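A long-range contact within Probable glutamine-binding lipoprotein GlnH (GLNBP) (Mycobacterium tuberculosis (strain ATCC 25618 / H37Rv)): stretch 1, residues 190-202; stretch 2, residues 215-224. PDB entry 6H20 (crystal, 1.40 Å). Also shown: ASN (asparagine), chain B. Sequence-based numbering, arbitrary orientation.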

ATOM      1  N   ASN A 190       1.153 -11.517  -5.149  1.00 23.15           N
ATOM      2  CA  ASN A 190       0.439 -10.252  -5.147  1.00 22.17           C
ATOM      3  C   ASN A 190      -1.057 -10.481  -4.960  1.00 20.53           C
ATOM      4  O   ASN A 190      -1.558 -11.605  -5.061  1.00 20.71           O
ATOM      5  N   TRP A 191      -1.769  -9.388  -4.668  1.00 21.58           N
ATOM      6  CA  TRP A 191      -3.176  -9.502  -4.300  1.00 21.59           C
ATOM      7  C   TRP A 191      -4.049  -9.968  -5.457  1.00 22.93           C
ATOM      8  O   TRP A 191      -5.074 -10.618  -5.222  1.00 19.64           O
ATOM      9  N   ALA A 192      -3.659  -9.668  -6.698  1.00 20.87           N
ATOM     10  CA  ALA A 192      -4.425 -10.177  -7.833  1.00 21.57           C
ATOM     11  C   ALA A 192      -4.432 -11.700  -7.838  1.00 20.59           C
ATOM     12  O   ALA A 192      -5.410 -12.316  -8.289  1.00 19.25           O
ATOM     13  N   ASP A 193      -3.353 -12.320  -7.335  1.00 20.78           N
ATOM     14  CA  ASP A 193      -3.282 -13.777  -7.272  1.00 20.24           C
ATOM     15  C   ASP A 193      -4.298 -14.333  -6.283  1.00 18.53           C
ATOM     16  O   ASP A 193      -4.843 -15.422  -6.496  1.00 18.64           O
ATOM     17  N   CYS A 194      -4.552 -13.606  -5.186  1.00 20.15           N
ATOM     18  CA  CYS A 194      -5.580 -14.034  -4.239  1.00 19.81           C
ATOM     19  C   CYS A 194      -6.945 -14.012  -4.895  1.00 18.64           C
ATOM     20  O   CYS A 194      -7.778 -14.894  -4.647  1.00 19.17           O
ATOM     21  N   LEU A 195      -7.191 -13.013  -5.744  1.00 20.63           N
ATOM     22  CA  LEU A 195      -8.480 -12.954  -6.421  1.00 21.45           C
ATOM     23  C   LEU A 195      -8.659 -14.150  -7.340  1.00 23.00           C
ATOM     24  O   LEU A 195      -9.715 -14.790  -7.339  1.00 19.94           O
ATOM     25  N   VAL A 196      -7.626 -14.488  -8.111  1.00 22.07           N
ATOM     26  CA  VAL A 196      -7.704 -15.665  -8.975  1.00 19.75           C
ATOM     27  C   VAL A 196      -7.986 -16.918  -8.152  1.00 20.56           C
ATOM     28  O   VAL A 196      -8.841 -17.739  -8.509  1.00 20.78           O
ATOM     29  N   ALA A 197      -7.270 -17.081  -7.038  1.00 21.25           N
ATOM     30  CA  ALA A 197      -7.463 -18.254  -6.193  1.00 22.83           C
ATOM     31  C   ALA A 197      -8.898 -18.346  -5.685  1.00 20.94           C
ATOM     32  O   ALA A 197      -9.470 -19.440  -5.611  1.00 21.22           O
ATOM     33  N   LEU A 198      -9.492 -17.211  -5.320  1.00 17.96           N
ATOM     34  CA  LEU A 198     -10.864 -17.237  -4.818  1.00 16.75           C
ATOM     35  C   LEU A 198     -11.841 -17.505  -5.952  1.00 20.33           C
ATOM     36  O   LEU A 198     -12.808 -18.263  -5.788  1.00 22.29           O
ATOM     37  N   GLN A 199     -11.590 -16.914  -7.123  1.00 19.60           N
ATOM     38  CA  GLN A 199     -12.444 -17.195  -8.275  1.00 20.80           C
ATOM     39  C   GLN A 199     -12.441 -18.674  -8.619  1.00 25.44           C
ATOM     40  O   GLN A 199     -13.465 -19.213  -9.063  1.00 25.75           O
ATOM     41  N   GLN A 200     -11.309 -19.344  -8.427  1.00 25.66           N
ATOM     42  CA  GLN A 200     -11.198 -20.766  -8.710  1.00 25.38           C
ATOM     43  C   GLN A 200     -11.530 -21.629  -7.503  1.00 25.12           C
ATOM     44  O   GLN A 200     -11.331 -22.850  -7.559  1.00 28.04           O
ATOM     45  N   ARG A 201     -12.034 -21.022  -6.424  1.00 25.40           N
ATOM     46  CA  ARG A 201     -12.431 -21.737  -5.207  1.00 25.21           C
ATOM     47  C   ARG A 201     -11.279 -22.542  -4.603  1.00 25.54           C
ATOM     48  O   ARG A 201     -11.488 -23.613  -4.026  1.00 32.24           O
ATOM     49  N   GLU A 202     -10.058 -22.019  -4.715  1.00 24.18           N
ATOM     50  CA  GLU A 202      -8.884 -22.619  -4.099  1.00 25.18           C
ATOM     51  C   GLU A 202      -8.619 -22.069  -2.709  1.00 26.45           C
ATOM     52  O   GLU A 202      -7.717 -22.565  -2.019  1.00 28.67           O
ATOM     53  N   GLY A 215     -10.653  -2.807  -4.594  1.00 15.93           N
ATOM     54  CA  GLY A 215     -10.199  -3.014  -5.957  1.00 17.08           C
ATOM     55  C   GLY A 215     -10.532  -4.404  -6.463  1.00 15.86           C
ATOM     56  O   GLY A 215     -10.873  -4.589  -7.639  1.00 18.32           O
ATOM     57  N   LEU A 216     -10.435  -5.403  -5.582  1.00 15.70           N
ATOM     58  CA  LEU A 216     -10.817  -6.761  -5.966  1.00 16.15           C
ATOM     59  C   LEU A 216     -12.323  -6.871  -6.194  1.00 15.17           C
ATOM     60  O   LEU A 216     -12.766  -7.561  -7.128  1.00 16.13           O
ATOM     61  N   VAL A 217     -13.128  -6.204  -5.359  1.00 15.28           N
ATOM     62  CA  VAL A 217     -14.582  -6.198  -5.558  1.00 15.10           C
ATOM     63  C   VAL A 217     -14.940  -5.586  -6.902  1.00 16.30           C
ATOM     64  O   VAL A 217     -15.868  -6.038  -7.580  1.00 19.21           O
ATOM     65  N   GLU A 218     -14.233  -4.526  -7.299  1.00 17.08           N
ATOM     66  CA  GLU A 218     -14.536  -3.899  -8.582  1.00 15.64           C
ATOM     67  C   GLU A 218     -14.324  -4.864  -9.734  1.00 20.51           C
ATOM     68  O   GLU A 218     -15.034  -4.789 -10.744  1.00 24.01           O
ATOM     69  N   GLU A 219     -13.383  -5.794  -9.591  1.00 17.99           N
ATOM     70  CA  GLU A 219     -13.164  -6.802 -10.620  1.00 19.83           C
ATOM     71  C   GLU A 219     -14.133  -7.965 -10.512  1.00 20.07           C
ATOM     72  O   GLU A 219     -14.372  -8.647 -11.514  1.00 24.53           O
ATOM     73  N   ASP A 220     -14.696  -8.209  -9.331  1.00 18.43           N
ATOM     74  CA  ASP A 220     -15.520  -9.394  -9.090  1.00 20.55           C
ATOM     75  C   ASP A 220     -16.633  -9.006  -8.128  1.00 16.30           C
ATOM     76  O   ASP A 220     -16.539  -9.248  -6.918  1.00 16.61           O
ATOM     77  N   PRO A 221     -17.736  -8.447  -8.636  1.00 17.65           N
ATOM     78  CA  PRO A 221     -18.798  -7.968  -7.733  1.00 19.81           C
ATOM     79  C   PRO A 221     -19.578  -9.073  -7.029  1.00 19.59           C
ATOM     80  O   PRO A 221     -20.452  -8.762  -6.207  1.00 19.65           O
ATOM     81  N   TYR A 222     -19.278 -10.341  -7.307  1.00 17.30           N
ATOM     82  CA  TYR A 222     -19.808 -11.441  -6.511  1.00 18.61           C
ATOM     83  C   TYR A 222     -19.195 -11.460  -5.111  1.00 16.42           C
ATOM     84  O   TYR A 222     -19.739 -12.098  -4.206  1.00 17.87           O
ATOM     85  N   LEU A 223     -18.081 -10.760  -4.910  1.00 15.74           N
ATOM     86  CA  LEU A 223     -17.445 -10.703  -3.603  1.00 15.06           C
ATOM     87  C   LEU A 223     -17.913  -9.475  -2.829  1.00 15.08           C
ATOM     88  O   LEU A 223     -18.351  -8.470  -3.404  1.00 18.83           O
ATOM     89  N   HIS A 224     -17.810  -9.559  -1.500  1.00 15.76           N
ATOM     90  CA  HIS A 224     -18.135  -8.428  -0.638  1.00 14.93           C
ATOM     91  C   HIS A 224     -17.170  -8.370   0.543  1.00 14.40           C
ATOM     92  O   HIS A 224     -16.533  -9.362   0.912  1.00 16.80           O
TER

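Leucine runs this contact. Leu-195, midway along helix 191-199, gives up more surface to the other stretch than any other residue; its CA-to-CB bond points toward its partners, and chi1 t with chi2 p spreads the two methyls over different neighbours. Leu-195 CB meets Leu-216 CD2 at 4.0 Å, Leu-195 CD1 meets Leu-223 CD1 at 3.6 Å, and Leu-195 CD2 lies 3.5 Å from Glu-219 OE2, so one side chain bridges the helix 215-219 and the strand that follows the turn.

Leu-216 answers with the m,t rotamer, its CA-to-CB bond pointing toward the first stretch. Leu-216 CD2 reaches back along the first helix to 4.1 Å from Trp-191 O. The CA atoms of Leu-195 and Leu-216 are 6.6 Å apart, the nearest pairing in the backbone register, while the helix axes cross at -44° and come no closer than 10.6 Å. The Trp-191 side chain (chi1 m) starts toward the second stretch, but its end leads away, placing NE1 2.7 Å from ND2 of the bound asparagine.

Leu-223, again m,t, extends the apolar seam: its CD2 packs at 3.8 Å against CD2 of Leu-198 (t,p), one helical turn beyond Leu-195. The type I turn from Asp-220 to Leu-223 carries the chain from helix to strand, and the CA-to-CB bonds of both its end residues point toward the first stretch. Asp-220, chi1 t, sets OD2 3.4 Å from Gln-199 CG, while its OD1 accepts a weak hydrogen bond from Tyr-222 N at 3.3 Å.

The one hydrogen bond across the contact lies at its exposed end. Arg-201 starts sideways, yet its long side chain brings NH2 to Tyr-222 OH at 3.4 Å, a weak hydrogen bond at the guanidinium edge. Water 1 bridges the same pair, donating to Tyr-222 OH at 3.0 Å and accepting weakly from Arg-201 NE at 2.9 Å. The rule here: leucines cover the most surface, with an aspartate among them and longer polar side chains round the margin.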

ATOM      1  CB  ASN A 190       0.780  -9.381  -6.367  1.00 28.29           C
ATOM      2  CG  ASN A 190       0.343 -10.001  -7.665  1.00 28.10           C
ATOM      3  OD1 ASN A 190      -0.825 -10.342  -7.841  1.00 33.56           O
ATOM      4  ND2 ASN A 190       1.285 -10.161  -8.588  1.00 36.28           N
ATOM      5  CB  TRP A 191      -3.676  -8.188  -3.704  1.00 23.10           C
ATOM      6  CG  TRP A 191      -3.009  -7.937  -2.401  1.00 18.86           C
ATOM      7  CD1 TRP A 191      -2.068  -6.984  -2.133  1.00 22.00           C
ATOM      8  CD2 TRP A 191      -3.182  -8.688  -1.192  1.00 17.31           C
ATOM      9  NE1 TRP A 191      -1.666  -7.085  -0.828  1.00 18.82           N
ATOM     10  CE2 TRP A 191      -2.328  -8.115  -0.224  1.00 17.11           C
ATOM     11  CE3 TRP A 191      -3.984  -9.775  -0.825  1.00 17.50           C
ATOM     12  CZ2 TRP A 191      -2.235  -8.608   1.070  1.00 17.57           C
ATOM     13  CZ3 TRP A 191      -3.900 -10.268   0.466  1.00 15.45           C
ATOM     14  CH2 TRP A 191      -3.025  -9.677   1.409  1.00 15.56           C
ATOM     15  CB  ALA A 192      -3.849  -9.627  -9.134  1.00 22.46           C
ATOM     16  CB  ASP A 193      -1.869 -14.214  -6.890  1.00 22.81           C
ATOM     17  CG  ASP A 193      -0.825 -13.735  -7.871  1.00 31.12           C
ATOM     18  OD1 ASP A 193      -1.144 -13.592  -9.072  1.00 35.60           O
ATOM     19  OD2 ASP A 193       0.328 -13.507  -7.450  1.00 29.28           O
ATOM     20  CB  CYS A 194      -5.601 -13.124  -3.009  1.00 15.86           C
ATOM     21  SG  CYS A 194      -4.263 -13.370  -1.845  1.00 21.91           S
ATOM     22  CB  LEU A 195      -8.615 -11.639  -7.190  1.00 20.18           C
ATOM     23  CG  LEU A 195      -9.885 -11.573  -8.032  1.00 21.59           C
ATOM     24  CD1 LEU A 195     -11.120 -11.693  -7.140  1.00 23.52           C
ATOM     25  CD2 LEU A 195      -9.927 -10.299  -8.854  1.00 20.55           C
ATOM     26  CB  VAL A 196      -6.421 -15.810  -9.813  1.00 21.83           C
ATOM     27  CG1 VAL A 196      -6.416 -17.152 -10.550  1.00 25.90           C
ATOM     28  CG2 VAL A 196      -6.316 -14.660 -10.794  1.00 24.35           C
ATOM     29  CB  ALA A 197      -6.486 -18.218  -5.022  1.00 20.85           C
ATOM     30  CB  LEU A 198     -11.182 -15.924  -4.100  1.00 18.90           C
ATOM     31  CG  LEU A 198     -12.532 -15.823  -3.388  1.00 18.71           C
ATOM     32  CD1 LEU A 198     -12.772 -16.983  -2.422  1.00 21.52           C
ATOM     33  CD2 LEU A 198     -12.612 -14.497  -2.647  1.00 19.99           C
ATOM     34  CB  GLN A 199     -11.992 -16.372  -9.477  1.00 23.83           C
ATOM     35  CG  GLN A 199     -12.296 -14.901  -9.321  1.00 21.64           C
ATOM     36  CD  GLN A 199     -11.716 -14.047 -10.420  1.00 30.23           C
ATOM     37  OE1 GLN A 199     -10.611 -14.288 -10.901  1.00 37.12           O
ATOM     38  NE2 GLN A 199     -12.455 -13.017 -10.807  1.00 26.99           N
ATOM     39  CB  GLN A 200      -9.807 -21.091  -9.245  1.00 26.65           C
ATOM     40  CG  GLN A 200      -9.395 -20.190 -10.381  1.00 34.52           C
ATOM     41  CD  GLN A 200      -8.209 -20.715 -11.151  1.00 43.64           C
ATOM     42  OE1 GLN A 200      -7.805 -21.869 -10.995  1.00 50.66           O
ATOM     43  NE2 GLN A 200      -7.635 -19.863 -11.990  1.00 45.97           N
ATOM     44  CB  ARG A 201     -13.675 -22.606  -5.437  1.00 30.29           C
ATOM     45  CG  ARG A 201     -14.804 -21.848  -6.111  1.00 33.66           C
ATOM     46  CD  ARG A 201     -16.133 -22.564  -5.951  1.00 39.29           C
ATOM     47  NE  ARG A 201     -17.239 -21.621  -5.797  1.00 44.86           N
ATOM     48  CZ  ARG A 201     -18.080 -21.285  -6.772  1.00 47.53           C
ATOM     49  NH1 ARG A 201     -17.944 -21.816  -7.979  1.00 50.52           N
ATOM     50  NH2 ARG A 201     -19.058 -20.421  -6.538  1.00 46.44           N
ATOM     51  CB  GLU A 202      -7.662 -22.393  -4.988  1.00 24.58           C
ATOM     52  CG  GLU A 202      -7.815 -23.060  -6.335  1.00 27.81           C
ATOM     53  CD  GLU A 202      -6.726 -22.690  -7.309  1.00 28.87           C
ATOM     54  OE1 GLU A 202      -6.061 -21.654  -7.109  1.00 33.83           O
ATOM     55  OE2 GLU A 202      -6.543 -23.441  -8.291  1.00 37.67           O
ATOM     56  CB  LEU A 216     -10.336  -7.763  -4.912  1.00 15.29           C
ATOM     57  CG  LEU A 216      -8.826  -7.750  -4.660  1.00 17.82           C
ATOM     58  CD1 LEU A 216      -8.488  -8.867  -3.695  1.00 21.85           C
ATOM     59  CD2 LEU A 216      -8.050  -7.888  -5.965  1.00 22.99           C
ATOM     60  CB  VAL A 217     -15.291  -5.461  -4.408  1.00 15.43           C
ATOM     61  CG1 VAL A 217     -16.777  -5.235  -4.736  1.00 20.93           C
ATOM     62  CG2 VAL A 217     -15.149  -6.236  -3.119  1.00 15.66           C
ATOM     63  CB  GLU A 218     -13.689  -2.640  -8.781  1.00 19.48           C
ATOM     64  CG  GLU A 218     -13.983  -1.539  -7.787  1.00 31.06           C
ATOM     65  CD  GLU A 218     -14.700  -0.358  -8.407  1.00 38.78           C
ATOM     66  OE1 GLU A 218     -15.434  -0.560  -9.396  1.00 41.50           O
ATOM     67  OE2 GLU A 218     -14.528   0.775  -7.907  1.00 40.41           O
ATOM     68  CB  GLU A 219     -11.724  -7.313 -10.542  1.00 20.61           C
ATOM     69  CG  GLU A 219     -10.708  -6.245 -10.930  1.00 26.48           C
ATOM     70  CD  GLU A 219      -9.264  -6.647 -10.690  1.00 33.85           C
ATOM     71  OE1 GLU A 219      -8.455  -6.520 -11.633  1.00 41.26           O
ATOM     72  OE2 GLU A 219      -8.926  -7.061  -9.562  1.00 35.46           O
ATOM     73  CB  ASP A 220     -14.666 -10.515  -8.495  1.00 19.07           C
ATOM     74  CG  ASP A 220     -15.401 -11.836  -8.404  1.00 27.51           C
ATOM     75  OD1 ASP A 220     -16.636 -11.857  -8.598  1.00 22.57           O
ATOM     76  OD2 ASP A 220     -14.735 -12.854  -8.106  1.00 26.62           O
ATOM     77  CB  PRO A 221     -19.702  -7.135  -8.649  1.00 22.62           C
ATOM     78  CG  PRO A 221     -18.894  -6.888  -9.879  1.00 29.40           C
ATOM     79  CD  PRO A 221     -17.960  -8.030 -10.028  1.00 23.47           C
ATOM     80  CB  TYR A 222     -19.568 -12.741  -7.294  1.00 19.64           C
ATOM     81  CG  TYR A 222     -19.713 -14.059  -6.554  1.00 23.61           C
ATOM     82  CD1 TYR A 222     -20.875 -14.374  -5.858  1.00 21.63           C
ATOM     83  CD2 TYR A 222     -18.693 -15.012  -6.602  1.00 21.25           C
ATOM     84  CE1 TYR A 222     -21.007 -15.606  -5.203  1.00 22.20           C
ATOM     85  CE2 TYR A 222     -18.819 -16.225  -5.963  1.00 18.24           C
ATOM     86  CZ  TYR A 222     -19.966 -16.519  -5.262  1.00 20.83           C
ATOM     87  OH  TYR A 222     -20.058 -17.746  -4.624  1.00 23.17           O
ATOM     88  CB  LEU A 223     -15.924 -10.665  -3.762  1.00 15.16           C
ATOM     89  CG  LEU A 223     -15.373 -11.669  -4.763  1.00 14.71           C
ATOM     90  CD1 LEU A 223     -13.855 -11.505  -4.818  1.00 14.84           C
ATOM     91  CD2 LEU A 223     -15.726 -13.092  -4.358  1.00 17.20           C
ATOM     92  CB  HIS A 224     -19.617  -8.402  -0.191  1.00 15.77           C
ATOM     93  CG  HIS A 224     -20.023  -9.521   0.722  1.00 15.99           C
ATOM     94  ND1 HIS A 224     -21.267  -9.560   1.321  1.00 20.62           N
ATOM     95  CD2 HIS A 224     -19.372 -10.636   1.136  1.00 16.23           C
ATOM     96  CE1 HIS A 224     -21.360 -10.646   2.068  1.00 23.51           C
ATOM     97  NE2 HIS A 224     -20.226 -11.319   1.970  1.00 18.18           N
TER
HETATM   98  N   ASN B 401      -0.592  -2.179   3.214  1.00 15.01           N
HETATM   99  CA  ASN B 401      -0.174  -3.549   3.507  1.00 14.26           C
HETATM  100  C   ASN B 401       1.333  -3.590   3.684  1.00 15.65           C
HETATM  101  O   ASN B 401       1.933  -4.680   3.711  1.00 14.72           O
HETATM  102  CB  ASN B 401      -0.616  -4.503   2.396  1.00 15.45           C
HETATM  103  CG  ASN B 401       0.107  -4.261   1.095  1.00 16.10           C
HETATM  104  OD1 ASN B 401       0.712  -3.216   0.873  1.00 17.19           O
HETATM  105  ND2 ASN B 401       0.077  -5.251   0.234  1.00 15.55           N
HETATM  106  OXT ASN B 401       1.948  -2.508   3.799  1.00 15.29           O
HETATM  107  O   HOH W   1     -17.378 -19.113  -4.425  1.00 51.77           O